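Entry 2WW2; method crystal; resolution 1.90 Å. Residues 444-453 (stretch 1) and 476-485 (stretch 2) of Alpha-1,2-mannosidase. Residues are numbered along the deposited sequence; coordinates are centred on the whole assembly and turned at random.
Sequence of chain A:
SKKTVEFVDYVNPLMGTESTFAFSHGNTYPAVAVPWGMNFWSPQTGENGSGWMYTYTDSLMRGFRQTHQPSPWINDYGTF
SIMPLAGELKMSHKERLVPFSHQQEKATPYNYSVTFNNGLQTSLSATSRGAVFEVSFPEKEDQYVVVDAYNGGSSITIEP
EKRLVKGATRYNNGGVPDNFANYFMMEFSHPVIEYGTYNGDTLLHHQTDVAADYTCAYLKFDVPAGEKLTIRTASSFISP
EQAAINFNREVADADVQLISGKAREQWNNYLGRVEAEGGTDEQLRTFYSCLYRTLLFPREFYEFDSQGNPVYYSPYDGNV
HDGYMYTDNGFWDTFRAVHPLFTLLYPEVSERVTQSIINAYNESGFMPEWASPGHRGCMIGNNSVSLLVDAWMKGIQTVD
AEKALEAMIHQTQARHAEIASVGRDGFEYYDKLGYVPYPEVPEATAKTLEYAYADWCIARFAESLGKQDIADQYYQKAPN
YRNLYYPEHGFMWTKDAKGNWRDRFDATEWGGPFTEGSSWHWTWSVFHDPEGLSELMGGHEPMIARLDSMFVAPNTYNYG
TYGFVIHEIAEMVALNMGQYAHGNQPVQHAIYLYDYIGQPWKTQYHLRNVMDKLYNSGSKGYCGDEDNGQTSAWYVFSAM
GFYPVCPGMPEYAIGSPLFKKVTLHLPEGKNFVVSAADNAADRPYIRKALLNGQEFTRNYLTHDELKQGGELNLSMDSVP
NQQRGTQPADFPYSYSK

Stretch 1 444-453: ATAKTLEYAY
Stretch 2, residues 476-485: QKAPNYRNLY

No hydrogen bond joins the two stretches, although backbone carbonyls and threonine hydroxyls lie in the contact; 358 Å², both sides summed, is buried by packing alone. The backbones come closest at Ala452, whose CA lies 4.7 Å from the CA of Ala478.

Stretch 1 is helical throughout, with phi from -54° to -75° and psi from -38° to -48°. Its i to i+4 bonds run from Thr448 N to Ala444 O (2.9 Å) through Ala452 N to Thr448 O (2.9 Å), and a weak one follows from Tyr453 N to Leu449 O (3.4 Å). Stretch 2 begins with helical phi/psi at 476-478 but without the regular bonds, then forms a 3-10 segment at 480-483. There the bonds span three residues: Asn480 N to Lys477 O, Arg482 N to Pro479 O and Asn483 N to Asn480 O are each 2.9 Å. Leu484 N to Tyr481 O follows at 3.2 Å.

The register runs in opposite directions along the two sequences. CA to CA, Ala452 pairs with Ala478, Leu449 with Tyr481 at 5.5 Å and Thr445 with Leu484 at 7.2 Å, so the backbones diverge toward the start of the helix.

At the close end, the methyl of Ala452 points toward stretch 2 and meets mostly backbone: its CB is 3.7 Å from Ala478 O, 3.8 Å from Lys477 O and 3.9 Å from Tyr481 N. Asn480 (chi1 -86°, chi2 -14°) also points toward the helix, its CB 4.2 Å from Ala452 CB.

In the middle, Leu449 (chi1 m, chi2 t) starts sideways, but its end comes nearer, bringing CD2 to 3.5 Å from Tyr481 CB. This is an apolar contact with the base of the tyrosine. Tyr481 takes chi1 p (65°) and chi2 89°, and the end of its side chain leads away from the helix.

At the wide end, the side chain of Leu484 fills the larger gap. It points toward the helix with chi1 m and chi2 t, placing CD1 3.6 Å from Thr445 OG1 and 3.6 Å from Thr448 OG1. Both threonines are chi1 m. The methyl cannot bond to these oxygens, and their polar needs are met otherwise: Thr448 OG1 donates to Ala444 O (2.8 Å), one turn back in the helix, while Thr445 OG1 is hydrogen-bonded elsewhere in the structure. The polar atoms are thus satisfied away from Leu484, leaving its contact with them one of van der Waals packing.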

# COMPACT_ATOMS: atom_id res chain seq x y z
N ALA A 444 9.46 -11.31 -22.43
CA ALA A 444 10.56 -12.21 -22.70
C ALA A 444 10.96 -13.11 -21.54
O ALA A 444 11.35 -14.26 -21.74
CB ALA A 444 11.79 -11.39 -23.17
N THR A 445 10.94 -12.58 -20.32
CA THR A 445 11.42 -13.36 -19.20
C THR A 445 10.40 -14.44 -18.84
O THR A 445 10.76 -15.61 -18.62
CB THR A 445 11.74 -12.46 -17.99
OG1 THR A 445 12.89 -11.65 -18.32
CG2 THR A 445 12.07 -13.31 -16.78
N ALA A 446 9.12 -14.06 -18.80
CA ALA A 446 8.06 -15.05 -18.55
C ALA A 446 8.12 -16.13 -19.65
O ALA A 446 8.00 -17.32 -19.36
CB ALA A 446 6.69 -14.38 -18.49
N LYS A 447 8.34 -15.72 -20.91
CA LYS A 447 8.48 -16.71 -21.98
C LYS A 447 9.67 -17.65 -21.75
O LYS A 447 9.53 -18.87 -21.89
CB LYS A 447 8.57 -16.04 -23.36
CG LYS A 447 7.23 -15.44 -23.82
CD LYS A 447 7.39 -14.50 -25.02
CE LYS A 447 6.00 -14.07 -25.55
NZ LYS A 447 6.04 -13.01 -26.59
N THR A 448 10.84 -17.09 -21.43
CA THR A 448 12.02 -17.90 -21.19
C THR A 448 11.72 -18.95 -20.12
O THR A 448 12.08 -20.13 -20.26
CB THR A 448 13.20 -17.03 -20.70
OG1 THR A 448 13.50 -16.03 -21.68
CG2 THR A 448 14.45 -17.87 -20.47
N LEU A 449 11.08 -18.53 -19.04
CA LEU A 449 10.77 -19.46 -17.95
C LEU A 449 9.78 -20.56 -18.38
O LEU A 449 9.95 -21.74 -18.03
CB LEU A 449 10.28 -18.68 -16.71
CG LEU A 449 11.34 -17.74 -16.10
CD1 LEU A 449 10.72 -16.66 -15.18
CD2 LEU A 449 12.44 -18.51 -15.34
N GLU A 450 8.76 -20.20 -19.14
CA GLU A 450 7.84 -21.20 -19.66
C GLU A 450 8.56 -22.16 -20.63
O GLU A 450 8.31 -23.36 -20.64
CB GLU A 450 6.67 -20.52 -20.40
CG GLU A 450 5.77 -19.63 -19.51
CD GLU A 450 4.73 -20.41 -18.71
OE1 GLU A 450 4.48 -21.58 -19.07
OE2 GLU A 450 4.15 -19.86 -17.72
N TYR A 451 9.48 -21.62 -21.42
CA TYR A 451 10.18 -22.45 -22.41
C TYR A 451 11.17 -23.44 -21.78
O TYR A 451 11.32 -24.57 -22.27
CB TYR A 451 10.95 -21.58 -23.41
CG TYR A 451 10.12 -20.62 -24.24
CD1 TYR A 451 8.73 -20.72 -24.31
CD2 TYR A 451 10.75 -19.60 -24.94
CE1 TYR A 451 7.99 -19.82 -25.08
CE2 TYR A 451 10.02 -18.70 -25.72
CZ TYR A 451 8.65 -18.82 -25.77
OH TYR A 451 7.92 -17.93 -26.53
N ALA A 452 11.87 -23.02 -20.72
CA ALA A 452 12.80 -23.93 -20.04
C ALA A 452 12.03 -25.16 -19.50
O ALA A 452 12.51 -26.29 -19.54
CB ALA A 452 13.53 -23.20 -18.91
N TYR A 453 10.83 -24.91 -19.01
CA TYR A 453 9.95 -26.00 -18.55
C TYR A 453 9.49 -26.91 -19.70
O TYR A 453 9.52 -28.16 -19.58
CB TYR A 453 8.73 -25.41 -17.83
CG TYR A 453 7.63 -26.44 -17.58
CD1 TYR A 453 7.83 -27.51 -16.72
CD2 TYR A 453 6.39 -26.35 -18.24
CE1 TYR A 453 6.83 -28.45 -16.50
CE2 TYR A 453 5.40 -27.28 -18.03
CZ TYR A 453 5.62 -28.33 -17.16
OH TYR A 453 4.64 -29.26 -16.96
N GLN A 476 19.80 -29.86 -21.88
CA GLN A 476 20.71 -28.72 -21.86
C GLN A 476 19.98 -27.39 -21.75
O GLN A 476 20.57 -26.40 -21.32
CB GLN A 476 21.62 -28.71 -23.10
N LYS A 477 18.70 -27.35 -22.11
CA LYS A 477 17.94 -26.10 -22.04
C LYS A 477 17.10 -25.98 -20.76
O LYS A 477 16.66 -24.88 -20.39
CB LYS A 477 17.05 -25.94 -23.27
CG LYS A 477 17.78 -26.10 -24.61
CD LYS A 477 16.75 -26.07 -25.76
CE LYS A 477 17.33 -26.54 -27.09
NZ LYS A 477 16.47 -26.10 -28.22
N ALA A 478 16.88 -27.11 -20.09
CA ALA A 478 16.08 -27.15 -18.87
C ALA A 478 16.53 -26.14 -17.82
O ALA A 478 15.70 -25.57 -17.13
CB ALA A 478 16.06 -28.58 -18.28
N PRO A 479 17.86 -25.92 -17.68
CA PRO A 479 18.32 -24.93 -16.70
C PRO A 479 18.39 -23.49 -17.22
O PRO A 479 19.03 -22.65 -16.60
CB PRO A 479 19.76 -25.41 -16.36
CG PRO A 479 20.09 -26.50 -17.35
CD PRO A 479 18.96 -26.65 -18.33
N ASN A 480 17.75 -23.20 -18.36
CA ASN A 480 17.86 -21.86 -18.95
C ASN A 480 17.25 -20.80 -18.03
O ASN A 480 17.57 -19.62 -18.17
CB ASN A 480 17.21 -21.79 -20.34
CG ASN A 480 18.16 -22.20 -21.45
OD1 ASN A 480 19.37 -22.31 -21.25
ND2 ASN A 480 17.62 -22.42 -22.65
N TYR A 481 16.40 -21.20 -17.09
CA TYR A 481 15.89 -20.25 -16.09
C TYR A 481 17.04 -19.54 -15.37
O TYR A 481 16.91 -18.37 -14.96
CB TYR A 481 14.97 -20.93 -15.07
CG TYR A 481 15.65 -21.95 -14.18
CD1 TYR A 481 16.25 -21.56 -12.99
CD2 TYR A 481 15.69 -23.29 -14.54
CE1 TYR A 481 16.87 -22.49 -12.17
CE2 TYR A 481 16.32 -24.24 -13.72
CZ TYR A 481 16.91 -23.82 -12.55
OH TYR A 481 17.54 -24.73 -11.73
N ARG A 482 18.14 -20.25 -15.18
CA ARG A 482 19.28 -19.65 -14.48
C ARG A 482 19.85 -18.43 -15.19
O ARG A 482 20.52 -17.60 -14.58
CB ARG A 482 20.40 -20.68 -14.27
CG ARG A 482 19.99 -21.93 -13.48
CD ARG A 482 21.24 -22.81 -13.27
NE ARG A 482 21.00 -24.13 -12.69
CZ ARG A 482 20.88 -24.40 -11.39
NH1 ARG A 482 20.94 -23.44 -10.46
NH2 ARG A 482 20.70 -25.66 -10.99
N ASN A 483 19.62 -18.33 -16.49
CA ASN A 483 20.25 -17.30 -17.28
C ASN A 483 19.62 -15.93 -17.03
O ASN A 483 20.16 -14.91 -17.44
CB ASN A 483 20.16 -17.65 -18.77
CG ASN A 483 21.04 -18.82 -19.15
OD1 ASN A 483 22.12 -18.99 -18.59
ND2 ASN A 483 20.59 -19.62 -20.11
N LEU A 484 18.47 -15.91 -16.35
CA LEU A 484 17.82 -14.63 -16.06
C LEU A 484 17.75 -14.27 -14.57
O LEU A 484 17.20 -13.24 -14.19
CB LEU A 484 16.42 -14.57 -16.69
CG LEU A 484 16.44 -14.58 -18.23
CD1 LEU A 484 15.02 -14.56 -18.80
CD2 LEU A 484 17.28 -13.44 -18.78
N TYR A 485 18.33 -15.12 -13.74
CA TYR A 485 18.41 -14.83 -12.32
C TYR A 485 19.51 -13.77 -12.08
O TYR A 485 20.67 -13.97 -12.46
CB TYR A 485 18.68 -16.10 -11.53
CG TYR A 485 18.57 -15.90 -10.04
CD1 TYR A 485 17.34 -15.95 -9.41
CD2 TYR A 485 19.70 -15.67 -9.26
CE1 TYR A 485 17.23 -15.77 -8.05
CE2 TYR A 485 19.61 -15.48 -7.89
CZ TYR A 485 18.36 -15.53 -7.29
OH TYR A 485 18.22 -15.37 -5.94